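Local coordinates for protein cytochrome c-554 (Nitrosomonas europaea, PDB 1FT5) that accepts electrons directly from hydroxylamine oxidoreductase during ammonia oxidation, carrying them on four covalently attached c-type hemes in the periplasm, at residues 9-14 and 86-91; 132-137 and 164-169; 171-176 and 198-203. All blocks are in the same frame, centred on the assembly; numbering follows the deposited sequence.

Contact 1. Residues 9-14 and 86-91. With HEM (protoporphyrin IX containing Fe), chain G; PO4 (phosphate ion), chain C.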
loop_
_atom_site.group_PDB
_atom_site.type_symbol
_atom_site.label_atom_id
_atom_site.label_comp_id
_atom_site.label_asym_id
_atom_site.label_seq_id
_atom_site.Cartn_x
_atom_site.Cartn_y
_atom_site.Cartn_z
ATOM N N LYS A 9 8.985 4.403 7.434
ATOM C CA LYS A 9 10.122 5.317 7.600
ATOM C C LYS A 9 11.299 5.068 6.705
ATOM O O LYS A 9 11.707 5.982 5.979
ATOM C CB LYS A 9 10.606 5.291 9.043
ATOM C CG LYS A 9 11.870 6.167 9.279
ATOM C CD LYS A 9 12.679 5.642 10.488
ATOM C CE LYS A 9 12.116 6.198 11.778
ATOM N NZ LYS A 9 12.967 5.882 13.010
ATOM N N LYS A 10 11.807 3.852 6.686
ATOM C CA LYS A 10 13.011 3.690 5.849
ATOM C C LYS A 10 12.640 3.760 4.378
ATOM O O LYS A 10 13.398 4.313 3.566
ATOM C CB LYS A 10 13.767 2.396 6.189
ATOM C CG LYS A 10 14.458 2.473 7.596
ATOM C CD LYS A 10 14.581 1.128 8.265
ATOM C CE LYS A 10 14.419 1.277 9.799
ATOM N NZ LYS A 10 12.970 1.155 10.200
ATOM N N CYS A 11 11.484 3.217 3.990
ATOM C CA CYS A 11 11.151 3.364 2.590
ATOM C C CYS A 11 11.094 4.830 2.190
ATOM O O CYS A 11 11.547 5.197 1.096
ATOM C CB CYS A 11 9.740 2.778 2.276
ATOM S SG CYS A 11 9.317 1.197 3.058
ATOM N N SER A 12 10.484 5.672 3.023
ATOM C CA SER A 12 10.284 7.054 2.669
ATOM C C SER A 12 11.584 7.836 2.637
ATOM O O SER A 12 11.684 8.804 1.894
ATOM C CB SER A 12 9.310 7.696 3.644
ATOM O OG SER A 12 8.009 7.024 3.526
ATOM N N SER A 13 12.539 7.389 3.439
ATOM C CA SER A 13 13.810 8.122 3.480
ATOM C C SER A 13 14.612 7.913 2.198
ATOM O O SER A 13 15.321 8.841 1.760
ATOM C CB SER A 13 14.608 7.720 4.715
ATOM O OG SER A 13 15.156 6.438 4.547
ATOM N N CYS A 14 14.513 6.741 1.589
ATOM C CA CYS A 14 15.207 6.476 0.323
ATOM C C CYS A 14 14.394 6.829 -0.880
ATOM O O CYS A 14 14.950 6.930 -1.977
ATOM C CB CYS A 14 15.583 5.025 0.164
ATOM S SG CYS A 14 16.995 4.628 1.272
ATOM N N VAL A 86 -2.654 3.569 5.006
ATOM C CA VAL A 86 -2.286 2.467 4.120
ATOM C C VAL A 86 -1.033 2.981 3.447
ATOM O O VAL A 86 -1.086 3.820 2.566
ATOM C CB VAL A 86 -3.397 2.233 3.095
ATOM C CG1 VAL A 86 -3.006 1.158 2.155
ATOM C CG2 VAL A 86 -4.671 1.736 3.847
ATOM N N GLY A 87 0.067 2.416 3.910
ATOM C CA GLY A 87 1.401 2.845 3.491
ATOM C C GLY A 87 2.118 1.942 2.542
ATOM O O GLY A 87 1.585 1.020 1.927
ATOM N N CYS A 88 3.451 2.188 2.485
ATOM C CA CYS A 88 4.232 1.522 1.442
ATOM C C CYS A 88 4.147 0.022 1.397
ATOM O O CYS A 88 4.049 -0.605 0.382
ATOM C CB CYS A 88 5.728 1.947 1.641
ATOM S SG CYS A 88 6.011 3.658 2.016
ATOM N N GLU A 89 4.272 -0.618 2.579
ATOM C CA GLU A 89 4.304 -2.051 2.638
ATOM C C GLU A 89 2.916 -2.674 2.381
ATOM O O GLU A 89 2.851 -3.824 2.041
ATOM C CB GLU A 89 4.774 -2.475 4.008
ATOM C CG GLU A 89 6.278 -2.136 4.289
ATOM C CD GLU A 89 6.586 -2.289 5.771
ATOM O OE1 GLU A 89 5.974 -1.607 6.584
ATOM O OE2 GLU A 89 7.419 -3.165 6.116
ATOM N N SER A 90 1.856 -1.892 2.590
ATOM C CA SER A 90 0.535 -2.462 2.270
ATOM C C SER A 90 0.423 -2.822 0.804
ATOM O O SER A 90 -0.346 -3.726 0.457
ATOM C CB SER A 90 -0.622 -1.514 2.660
ATOM O OG SER A 90 -0.815 -1.537 4.061
ATOM N N CYS A 91 1.180 -2.148 -0.079
ATOM C CA CYS A 91 1.170 -2.531 -1.497
ATOM C C CYS A 91 2.422 -3.302 -1.919
ATOM O O CYS A 91 2.357 -4.308 -2.623
ATOM C CB CYS A 91 1.021 -1.284 -2.399
ATOM S SG CYS A 91 -0.621 -0.534 -2.144
HETATM C CHA HEM G . 5.945 1.841 -7.622
HETATM C CHB HEM G . 7.848 3.543 -3.466
HETATM C CHC HEM G . 3.393 3.340 -1.445
HETATM C CHD HEM G . 1.723 1.060 -5.389
HETATM C C1A HEM G . 6.820 2.361 -6.659
HETATM C C2A HEM G . 8.202 2.630 -6.898
HETATM C C3A HEM G . 8.738 3.072 -5.747
HETATM C C4A HEM G . 7.697 3.109 -4.772
HETATM C CMA HEM G . 10.197 3.485 -5.470
HETATM C CAA HEM G . 8.958 2.428 -8.260
HETATM C CBA HEM G . 9.116 3.808 -9.024
HETATM C CGA HEM G . 7.769 4.549 -9.232
HETATM O O1A HEM G . 6.893 3.959 -9.826
HETATM O O2A HEM G . 7.652 5.680 -8.766
HETATM C C1B HEM G . 6.777 3.615 -2.525
HETATM C C2B HEM G . 6.924 4.151 -1.204
HETATM C C3B HEM G . 5.661 4.144 -0.633
HETATM C C4B HEM G . 4.789 3.587 -1.660
HETATM C CMB HEM G . 8.239 4.643 -0.596
HETATM C CAB HEM G . 5.171 4.591 0.710
HETATM C CBB HEM G . 5.421 6.102 0.940
HETATM C C1C HEM G . 2.594 2.681 -2.375
HETATM C C2C HEM G . 1.248 2.322 -2.091
HETATM C C3C HEM G . 0.804 1.641 -3.123
HETATM C C4C HEM G . 1.829 1.612 -4.123
HETATM C CMC HEM G . 0.470 2.638 -0.795
HETATM C CAC HEM G . -0.589 0.950 -3.252
HETATM C CBC HEM G . -1.834 1.750 -2.956
HETATM C C1D HEM G . 2.726 1.106 -6.373
HETATM C C2D HEM G . 2.582 0.556 -7.702
HETATM C C3D HEM G . 3.777 0.830 -8.346
HETATM C C4D HEM G . 4.606 1.507 -7.378
HETATM C CMD HEM G . 1.396 -0.227 -8.233
HETATM C CAD HEM G . 4.221 0.353 -9.722
HETATM C CBD HEM G . 5.169 -0.802 -9.608
HETATM C CGD HEM G . 6.103 -1.012 -10.816
HETATM O O1D HEM G . 6.925 -1.930 -10.714
HETATM O O2D HEM G . 5.977 -0.267 -11.786
HETATM N NA HEM G . 6.516 2.664 -5.357
HETATM N NB HEM G . 5.456 3.249 -2.814
HETATM N NC HEM G . 2.945 2.262 -3.613
HETATM N ND HEM G . 3.981 1.705 -6.153
HETATM FE FE HEM G . 4.722 2.499 -4.499
HETATM P P PO4 C . 6.439 9.285 5.721
HETATM O O1 PO4 C . 5.280 9.696 6.649
HETATM O O2 PO4 C . 7.717 9.088 6.598
HETATM O O3 PO4 C . 6.137 7.978 4.952
HETATM O O4 PO4 C . 6.650 10.398 4.665
#

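Contact 2. Residues 132-137 and 164-169. With HEM (protoporphyrin IX containing Fe), chain H.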
loop_
_atom_site.group_PDB
_atom_site.type_symbol
_atom_site.label_atom_id
_atom_site.label_comp_id
_atom_site.label_asym_id
_atom_site.label_seq_id
_atom_site.Cartn_x
_atom_site.Cartn_y
_atom_site.Cartn_z
ATOM N N GLU A 132 -3.699 -9.239 -5.278
ATOM C CA GLU A 132 -4.245 -9.873 -4.069
ATOM C C GLU A 132 -4.260 -8.888 -2.914
ATOM O O GLU A 132 -5.246 -8.817 -2.170
ATOM C CB GLU A 132 -3.407 -11.112 -3.690
ATOM C CG GLU A 132 -4.149 -12.168 -2.878
ATOM C CD GLU A 132 -5.419 -12.756 -3.573
ATOM O OE1 GLU A 132 -5.532 -12.762 -4.840
ATOM O OE2 GLU A 132 -6.305 -13.217 -2.825
ATOM N N ARG A 133 -3.171 -8.128 -2.720
ATOM C CA ARG A 133 -3.166 -7.161 -1.639
ATOM C C ARG A 133 -4.248 -6.099 -1.763
ATOM O O ARG A 133 -4.925 -5.779 -0.774
ATOM C CB ARG A 133 -1.775 -6.466 -1.470
ATOM C CG ARG A 133 -0.781 -7.394 -0.818
ATOM C CD ARG A 133 0.626 -6.695 -0.630
ATOM N NE ARG A 133 1.580 -7.747 -0.374
ATOM C CZ ARG A 133 1.740 -8.278 0.825
ATOM N NH1 ARG A 133 0.981 -7.785 1.813
ATOM N NH2 ARG A 133 2.565 -9.320 1.002
ATOM N N CYS A 134 -4.445 -5.550 -2.963
ATOM C CA CYS A 134 -5.460 -4.516 -3.092
ATOM C C CYS A 134 -6.832 -5.115 -2.809
ATOM O O CYS A 134 -7.657 -4.488 -2.133
ATOM C CB CYS A 134 -5.606 -3.892 -4.482
ATOM S SG CYS A 134 -4.063 -3.462 -5.395
ATOM N N SER A 135 -6.987 -6.353 -3.287
ATOM C CA SER A 135 -8.279 -7.056 -3.166
ATOM C C SER A 135 -8.634 -7.369 -1.749
ATOM O O SER A 135 -9.842 -7.329 -1.399
ATOM C CB SER A 135 -8.226 -8.356 -3.945
ATOM O OG SER A 135 -8.025 -8.072 -5.340
ATOM N N ALA A 136 -7.656 -7.716 -0.926
ATOM C CA ALA A 136 -7.931 -8.034 0.478
ATOM C C ALA A 136 -8.576 -6.880 1.260
ATOM O O ALA A 136 -9.221 -7.093 2.296
ATOM C CB ALA A 136 -6.640 -8.481 1.148
ATOM N N CYS A 137 -8.389 -5.639 0.767
ATOM C CA CYS A 137 -9.042 -4.502 1.390
ATOM C C CYS A 137 -10.289 -4.088 0.540
ATOM O O CYS A 137 -11.387 -3.909 1.084
ATOM C CB CYS A 137 -8.148 -3.303 1.478
ATOM S SG CYS A 137 -6.751 -3.681 2.565
ATOM N N TYR A 164 -17.925 2.471 -5.290
ATOM C CA TYR A 164 -17.018 1.555 -4.549
ATOM C C TYR A 164 -16.691 0.273 -5.366
ATOM O O TYR A 164 -16.071 -0.671 -4.831
ATOM C CB TYR A 164 -17.629 1.194 -3.187
ATOM C CG TYR A 164 -17.854 2.375 -2.305
ATOM C CD1 TYR A 164 -19.118 2.640 -1.792
ATOM C CD2 TYR A 164 -16.834 3.269 -1.994
ATOM C CE1 TYR A 164 -19.341 3.751 -1.016
ATOM C CE2 TYR A 164 -17.040 4.377 -1.226
ATOM C CZ TYR A 164 -18.291 4.643 -0.721
ATOM O OH TYR A 164 -18.496 5.780 0.002
ATOM N N THR A 165 -17.144 0.199 -6.633
ATOM C CA THR A 165 -16.808 -0.922 -7.475
ATOM C C THR A 165 -15.279 -0.803 -7.746
ATOM O O THR A 165 -14.765 0.298 -8.082
ATOM C CB THR A 165 -17.553 -0.827 -8.806
ATOM O OG1 THR A 165 -18.958 -0.710 -8.516
ATOM C CG2 THR A 165 -17.270 -2.055 -9.663
ATOM N N PHE A 166 -14.616 -1.943 -7.658
ATOM C CA PHE A 166 -13.171 -1.987 -7.761
ATOM C C PHE A 166 -12.697 -2.873 -8.859
ATOM O O PHE A 166 -12.980 -4.065 -8.858
ATOM C CB PHE A 166 -12.552 -2.485 -6.440
ATOM C CG PHE A 166 -11.028 -2.509 -6.465
ATOM C CD1 PHE A 166 -10.323 -1.337 -6.197
ATOM C CD2 PHE A 166 -10.347 -3.688 -6.738
ATOM C CE1 PHE A 166 -8.918 -1.339 -6.192
ATOM C CE2 PHE A 166 -8.906 -3.686 -6.734
ATOM C CZ PHE A 166 -8.236 -2.495 -6.449
ATOM N N LYS A 167 -11.927 -2.296 -9.768
ATOM C CA LYS A 167 -11.411 -3.082 -10.879
ATOM C C LYS A 167 -9.894 -2.834 -10.856
ATOM O O LYS A 167 -9.437 -1.730 -11.163
ATOM C CB LYS A 167 -11.982 -2.556 -12.197
ATOM C CG LYS A 167 -13.494 -2.543 -12.171
ATOM C CD LYS A 167 -13.995 -3.914 -12.498
ATOM C CE LYS A 167 -15.462 -4.091 -12.085
ATOM N NZ LYS A 167 -16.111 -5.156 -12.922
ATOM N N PHE A 168 -9.149 -3.855 -10.471
ATOM C CA PHE A 168 -7.715 -3.665 -10.331
ATOM C C PHE A 168 -7.022 -3.042 -11.533
ATOM O O PHE A 168 -6.256 -2.087 -11.374
ATOM C CB PHE A 168 -7.046 -4.994 -10.022
ATOM C CG PHE A 168 -5.547 -4.884 -9.967
ATOM C CD1 PHE A 168 -4.908 -4.318 -8.882
ATOM C CD2 PHE A 168 -4.770 -5.396 -11.023
ATOM C CE1 PHE A 168 -3.510 -4.251 -8.824
ATOM C CE2 PHE A 168 -3.400 -5.341 -10.959
ATOM C CZ PHE A 168 -2.752 -4.766 -9.860
ATOM N N ASP A 169 -7.292 -3.571 -12.717
ATOM C CA ASP A 169 -6.549 -3.087 -13.870
ATOM C C ASP A 169 -6.770 -1.616 -14.146
ATOM O O ASP A 169 -5.948 -0.969 -14.805
ATOM C CB ASP A 169 -6.916 -3.911 -15.114
ATOM C CG ASP A 169 -6.307 -5.306 -15.125
ATOM O OD1 ASP A 169 -5.494 -5.716 -14.263
ATOM O OD2 ASP A 169 -6.660 -6.053 -16.055
HETATM C CHA HEM H . -8.776 4.087 -1.271
HETATM C CHB HEM H . -6.877 1.758 -5.077
HETATM C CHC HEM H . -4.543 -1.165 -1.945
HETATM C CHD HEM H . -7.450 0.489 1.605
HETATM C C1A HEM H . -8.385 3.753 -2.560
HETATM C C2A HEM H . -8.787 4.478 -3.742
HETATM C C3A HEM H . -8.302 3.784 -4.801
HETATM C C4A HEM H . -7.562 2.672 -4.280
HETATM C CMA HEM H . -8.502 4.096 -6.317
HETATM C CAA HEM H . -9.606 5.690 -3.803
HETATM C CBA HEM H . -8.766 6.926 -3.718
HETATM C CGA HEM H . -9.522 8.246 -3.711
HETATM O O1A HEM H . -10.795 8.252 -3.712
HETATM O O2A HEM H . -8.846 9.270 -3.686
HETATM C C1B HEM H . -6.091 0.708 -4.549
HETATM C C2B HEM H . -5.255 -0.156 -5.326
HETATM C C3B HEM H . -4.494 -0.913 -4.427
HETATM C C4B HEM H . -4.947 -0.512 -3.095
HETATM C CMB HEM H . -5.233 -0.216 -6.880
HETATM C CAB HEM H . -3.454 -1.970 -4.704
HETATM C CBB HEM H . -2.381 -1.516 -5.683
HETATM C C1C HEM H . -5.173 -0.965 -0.725
HETATM C C2C HEM H . -4.864 -1.801 0.388
HETATM C C3C HEM H . -5.752 -1.413 1.378
HETATM C C4C HEM H . -6.512 -0.292 0.858
HETATM C CMC HEM H . -3.822 -2.907 0.406
HETATM C CAC HEM H . -5.979 -2.015 2.803
HETATM C CBC HEM H . -4.707 -2.124 3.713
HETATM C C1D HEM H . -8.054 1.662 1.104
HETATM C C2D HEM H . -8.808 2.550 1.886
HETATM C C3D HEM H . -9.114 3.603 1.118
HETATM C C4D HEM H . -8.556 3.308 -0.165
HETATM C CMD HEM H . -9.200 2.341 3.367
HETATM C CAD HEM H . -9.840 4.839 1.626
HETATM C CBD HEM H . -9.046 5.796 2.520
HETATM C CGD HEM H . -9.910 6.815 3.125
HETATM O O1D HEM H . -10.416 7.672 2.416
HETATM O O2D HEM H . -10.086 6.738 4.333
HETATM N NA HEM H . -7.642 2.659 -2.911
HETATM N NB HEM H . -5.943 0.511 -3.156
HETATM N NC HEM H . -6.166 -0.034 -0.450
HETATM N ND HEM H . -7.913 2.118 -0.164
HETATM FE FE HEM H . -6.903 1.331 -1.680
#

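Contact 3. Residues 171-176 and 198-203. With HEM (protoporphyrin IX containing Fe), chain H.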
loop_
_atom_site.group_PDB
_atom_site.type_symbol
_atom_site.label_atom_id
_atom_site.label_comp_id
_atom_site.label_asym_id
_atom_site.label_seq_id
_atom_site.Cartn_x
_atom_site.Cartn_y
_atom_site.Cartn_z
ATOM N N MET A 171 -7.927 0.723 -11.509
ATOM C CA MET A 171 -7.533 1.529 -10.409
ATOM C C MET A 171 -6.055 1.555 -10.087
ATOM O O MET A 171 -5.621 2.510 -9.492
ATOM C CB MET A 171 -8.395 1.162 -9.211
ATOM C CG MET A 171 -9.460 2.282 -9.087
ATOM S SD MET A 171 -10.980 1.704 -8.507
ATOM C CE MET A 171 -12.193 2.857 -9.338
ATOM N N VAL A 172 -5.329 0.527 -10.508
ATOM C CA VAL A 172 -3.861 0.574 -10.258
ATOM C C VAL A 172 -3.209 1.600 -11.157
ATOM O O VAL A 172 -2.052 1.973 -10.917
ATOM C CB VAL A 172 -3.246 -0.825 -10.434
ATOM C CG1 VAL A 172 -3.097 -1.233 -11.959
ATOM C CG2 VAL A 172 -1.826 -0.863 -9.756
ATOM N N LYS A 173 -3.980 2.119 -12.115
ATOM C CA LYS A 173 -3.438 3.147 -13.011
ATOM C C LYS A 173 -3.898 4.514 -12.620
ATOM O O LYS A 173 -3.747 5.447 -13.375
ATOM C CB LYS A 173 -3.813 2.860 -14.497
ATOM C CG LYS A 173 -3.315 1.576 -15.039
ATOM C CD LYS A 173 -3.343 1.561 -16.616
ATOM C CE LYS A 173 -2.730 0.286 -17.168
ATOM N NZ LYS A 173 -2.670 0.431 -18.654
ATOM N N GLU A 174 -4.457 4.666 -11.424
ATOM C CA GLU A 174 -4.867 5.972 -10.920
ATOM C C GLU A 174 -3.726 6.483 -10.063
ATOM O O GLU A 174 -3.584 6.058 -8.896
ATOM C CB GLU A 174 -6.134 5.773 -10.062
ATOM C CG GLU A 174 -6.855 7.044 -9.673
ATOM C CD GLU A 174 -7.725 7.610 -10.834
ATOM O OE1 GLU A 174 -8.474 6.862 -11.557
ATOM O OE2 GLU A 174 -7.629 8.798 -10.945
ATOM N N VAL A 175 -2.900 7.385 -10.612
ATOM C CA VAL A 175 -1.732 7.867 -9.824
ATOM C C VAL A 175 -2.150 8.619 -8.605
ATOM O O VAL A 175 -1.462 8.573 -7.574
ATOM C CB VAL A 175 -0.777 8.753 -10.636
ATOM C CG1 VAL A 175 -0.101 7.903 -11.698
ATOM C CG2 VAL A 175 -1.535 9.929 -11.244
ATOM N N LYS A 176 -3.285 9.300 -8.660
ATOM C CA LYS A 176 -3.692 10.042 -7.467
ATOM C C LYS A 176 -4.126 9.124 -6.366
ATOM O O LYS A 176 -4.390 9.605 -5.264
ATOM C CB LYS A 176 -4.829 11.043 -7.737
ATOM C CG LYS A 176 -4.378 12.109 -8.715
ATOM C CD LYS A 176 -4.296 11.502 -10.093
ATOM C CE LYS A 176 -5.440 10.531 -10.256
ATOM N NZ LYS A 176 -5.100 9.407 -11.068
ATOM N N ASP A 198 6.766 -1.243 -17.314
ATOM C CA ASP A 198 7.375 -0.516 -18.432
ATOM C C ASP A 198 6.498 0.635 -18.851
ATOM O O ASP A 198 6.993 1.746 -19.129
ATOM C CB ASP A 198 7.619 -1.462 -19.588
ATOM C CG ASP A 198 8.677 -2.510 -19.242
ATOM O OD1 ASP A 198 9.570 -2.200 -18.411
ATOM O OD2 ASP A 198 8.584 -3.614 -19.790
ATOM N N GLU A 199 5.176 0.385 -18.853
ATOM C CA GLU A 199 4.260 1.494 -19.171
ATOM C C GLU A 199 4.415 2.658 -18.175
ATOM O O GLU A 199 4.497 3.847 -18.500
ATOM C CB GLU A 199 2.815 0.983 -19.166
ATOM C CG GLU A 199 1.794 2.120 -19.146
ATOM C CD GLU A 199 0.320 1.610 -19.073
ATOM O OE1 GLU A 199 0.070 0.420 -19.236
ATOM O OE2 GLU A 199 -0.564 2.443 -18.876
ATOM N N PHE A 200 4.450 2.339 -16.873
ATOM C CA PHE A 200 4.560 3.377 -15.868
ATOM C C PHE A 200 5.917 4.121 -15.933
ATOM O O PHE A 200 5.999 5.334 -15.706
ATOM C CB PHE A 200 4.424 2.719 -14.466
ATOM C CG PHE A 200 3.021 2.396 -14.058
ATOM C CD1 PHE A 200 2.795 2.000 -12.773
ATOM C CD2 PHE A 200 1.950 2.487 -14.943
ATOM C CE1 PHE A 200 1.501 1.680 -12.330
ATOM C CE2 PHE A 200 0.683 2.171 -14.540
ATOM C CZ PHE A 200 0.429 1.761 -13.223
ATOM N N GLN A 201 6.962 3.360 -16.304
ATOM C CA GLN A 201 8.253 3.988 -16.357
ATOM C C GLN A 201 8.381 4.857 -17.606
ATOM O O GLN A 201 9.025 5.899 -17.535
ATOM C CB GLN A 201 9.345 2.919 -16.333
ATOM C CG GLN A 201 9.589 2.411 -14.915
ATOM C CD GLN A 201 10.175 3.510 -14.046
ATOM O OE1 GLN A 201 11.274 4.055 -14.326
ATOM N NE2 GLN A 201 9.453 3.893 -12.996
ATOM N N ALA A 202 7.726 4.427 -18.677
ATOM C CA ALA A 202 7.801 5.188 -19.952
ATOM C C ALA A 202 7.194 6.590 -19.796
ATOM O O ALA A 202 7.684 7.554 -20.410
ATOM C CB ALA A 202 7.141 4.416 -21.085
ATOM N N SER A 203 6.175 6.756 -18.939
ATOM C CA SER A 203 5.623 8.088 -18.750
ATOM C C SER A 203 5.926 8.652 -17.361
ATOM O O SER A 203 5.356 9.655 -16.932
ATOM C CB SER A 203 4.119 8.089 -19.037
ATOM O OG SER A 203 3.431 7.177 -18.229
HETATM C CHA HEM H . -8.776 4.087 -1.271
HETATM C CHB HEM H . -6.877 1.758 -5.077
HETATM C CHC HEM H . -4.543 -1.165 -1.945
HETATM C CHD HEM H . -7.450 0.489 1.605
HETATM C C1A HEM H . -8.385 3.753 -2.560
HETATM C C2A HEM H . -8.787 4.478 -3.742
HETATM C C3A HEM H . -8.302 3.784 -4.801
HETATM C C4A HEM H . -7.562 2.672 -4.280
HETATM C CMA HEM H . -8.502 4.096 -6.317
HETATM C CAA HEM H . -9.606 5.690 -3.803
HETATM C CBA HEM H . -8.766 6.926 -3.718
HETATM C CGA HEM H . -9.522 8.246 -3.711
HETATM O O1A HEM H . -10.795 8.252 -3.712
HETATM O O2A HEM H . -8.846 9.270 -3.686
HETATM C C1B HEM H . -6.091 0.708 -4.549
HETATM C C2B HEM H . -5.255 -0.156 -5.326
HETATM C C3B HEM H . -4.494 -0.913 -4.427
HETATM C C4B HEM H . -4.947 -0.512 -3.095
HETATM C CMB HEM H . -5.233 -0.216 -6.880
HETATM C CAB HEM H . -3.454 -1.970 -4.704
HETATM C CBB HEM H . -2.381 -1.516 -5.683
HETATM C C1C HEM H . -5.173 -0.965 -0.725
HETATM C C2C HEM H . -4.864 -1.801 0.388
HETATM C C3C HEM H . -5.752 -1.413 1.378
HETATM C C4C HEM H . -6.512 -0.292 0.858
HETATM C CMC HEM H . -3.822 -2.907 0.406
HETATM C CAC HEM H . -5.979 -2.015 2.803
HETATM C CBC HEM H . -4.707 -2.124 3.713
HETATM C C1D HEM H . -8.054 1.662 1.104
HETATM C C2D HEM H . -8.808 2.550 1.886
HETATM C C3D HEM H . -9.114 3.603 1.118
HETATM C C4D HEM H . -8.556 3.308 -0.165
HETATM C CMD HEM H . -9.200 2.341 3.367
HETATM C CAD HEM H . -9.840 4.839 1.626
HETATM C CBD HEM H . -9.046 5.796 2.520
HETATM C CGD HEM H . -9.910 6.815 3.125
HETATM O O1D HEM H . -10.416 7.672 2.416
HETATM O O2D HEM H . -10.086 6.738 4.333
HETATM N NA HEM H . -7.642 2.659 -2.911
HETATM N NB HEM H . -5.943 0.511 -3.156
HETATM N NC HEM H . -6.166 -0.034 -0.450
HETATM N ND HEM H . -7.913 2.118 -0.164
HETATM FE FE HEM H . -6.903 1.331 -1.680
#

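Contact 1. Residues 9-14 and 86-91
C11 and C88 meet through their heme-bearing side chains, and the meeting is a worked example of how two CXXCH heme-attachment motifs can bring their cofactors close together. Each cysteine is the first of its motif: C11 and C14 hold heme 1, C88 and C91 hold heme 3. The two side chains lie alongside each other head to tail. CB of C11 is 3.8 Å from SG of C88, and SG of C11 is in turn 3.9 Å from CB of C88. The match follows from near-identical torsions: in both residues chi1 is -42°, which places SG anti to the carbonyl carbon and beside the backbone N. Both sulfurs are already spent in thioethers, C88 SG being bonded to CAB of heme 3 at 1.8 Å, so what passes between the cysteines is apolar packing. The porphyrin edge joins in, since CMB of heme 3 approaches CB of C11 to 3.7 Å.

S12 borders this pair on one flank. Its hydroxyl lies 4.2 Å from SG of C88, as its OG rests near the vinyl-derived CBB of heme 3, but its polar partners lie elsewhere. OG of S12 is hydrogen-bonded both to O3 of a phosphate ion, at a short 2.5 Å, and to the carbonyl oxygen of R8, which holds the same phosphate through NE. The ion probably comes from the crystallisation liquor.

The contact joins helix 9-14 to the start of helix 88-92. The carboxylate of E89 accepts from the backbone N atoms of E6 and G7, just ahead of helix 9-14, which ties the approach to one helix to the first turn of the other, and V86 O accepts from the indole of W22 on helix 16-22.

Contact 2. Residues 132-137 and 164-169
C134, the first cysteine of the CXXCH motif that carries heme 4, packs against two phenylalanines, F166 and F168, as the later segment runs past the attachment helix. That segment begins at Y164, whose hydroxyl is hydrogen-bonded to a propionate oxygen of a neighbouring heme and whose ring meets F156 edge to face. F166 follows as the first contact residue. Its CG is anti to the backbone N (chi1 -178°), and the ring reaches in so that CZ of F166 comes 3.6 Å from CB of C134. The same CZ of F166 is 3.8 Å from the methyl CMB of heme 4. The meso carbon CHB of the heme lies at the ring edge, in the ring plane, while the ring itself stacks on H138, the axial histidine of heme 4. F166 therefore touches the thioether arm, the porphyrin rim and the iron ligand of one cofactor. K167, exposed, takes the N-cap position of helix 168-171. F168 then presents its ring edge to the sulfur of C134, a Cys sulfur-aromatic contact: SG lies 4.7 Å from the ring centroid and 80° off its normal. D169, next in line, is paired with K195 in a salt bridge. Where the F168 ring edge meets the sulfur, CE1 of F168 is 3.6 Å from C134 SG, the atom that forms the 1.8 Å bond to heme CAB.

Contact 3. Residues 171-176 and 198-203
K173 and E199 form the polar half of this contact, a salt bridge at the protein surface. The ammonium NZ of K173 faces both carboxylate oxygens: it donates to OE1 of E199 at 2.8 Å, using that oxygen's syn lone pair, and more weakly to OE2 at 2.9 Å. The two chains cross at about a right angle. Both are extended beyond CG, and E199 sets out with CG anti to its backbone N (chi1 166°), which carries the carboxylate off the helix toward the loop. The same lysine also makes a cation-pi contact with F196, so its charge has an aromatic as well as an acidic partner.

The second kind of contact is aromatic and lies deeper. F200 brings its edge to the loop, with CZ 3.4 Å from the carbonyl oxygen of V172, which sits near the ring plane. Such an approach sets the slightly positive rim of the ring against a negative oxygen. Beside it, CE2 lies 4.1 Å from CG of K173, again at the edge. The ring is stacked with H181 and reaches the pocket of heme 3.

Contacts with the cofactor make up the third group. M171 and V172 lie along the edge of heme 4, with CG of M171 3.4 Å from CMA of that heme. V172 lines the pocket of heme 3 as well, so one residue borders both hemes.

In the fold, M171 to E174 form a type I turn at the end of helix 168-171, in the loop leading on toward H179, axial ligand of heme 3. Helix 197-202 packs against this turn, while Q201 binds the backbone at Y182 and L184, before strand 188-189.

Contacts 1 and 2 are buried and apolar, each built on the first cysteine of a CXXCH motif, whereas contact 3 is partly buried and combines a surface charge pair with a buried phenylalanine edge. In contact 1 two heme arms face each other; in contact 2 one heme arm faces phenylalanines; in contact 3 no residue is covalently attached. The three adjoin in series. S90 O of contact 1 lies 3.3 Å from CD of R133 in contact 2, and F166 CD1 of contact 2 lies 3.9 Å from SD of M171 in contact 3. Contacts 2 and 3 share heme 4 and helix 168-171, while 1 and 3 both border heme 3 without touching.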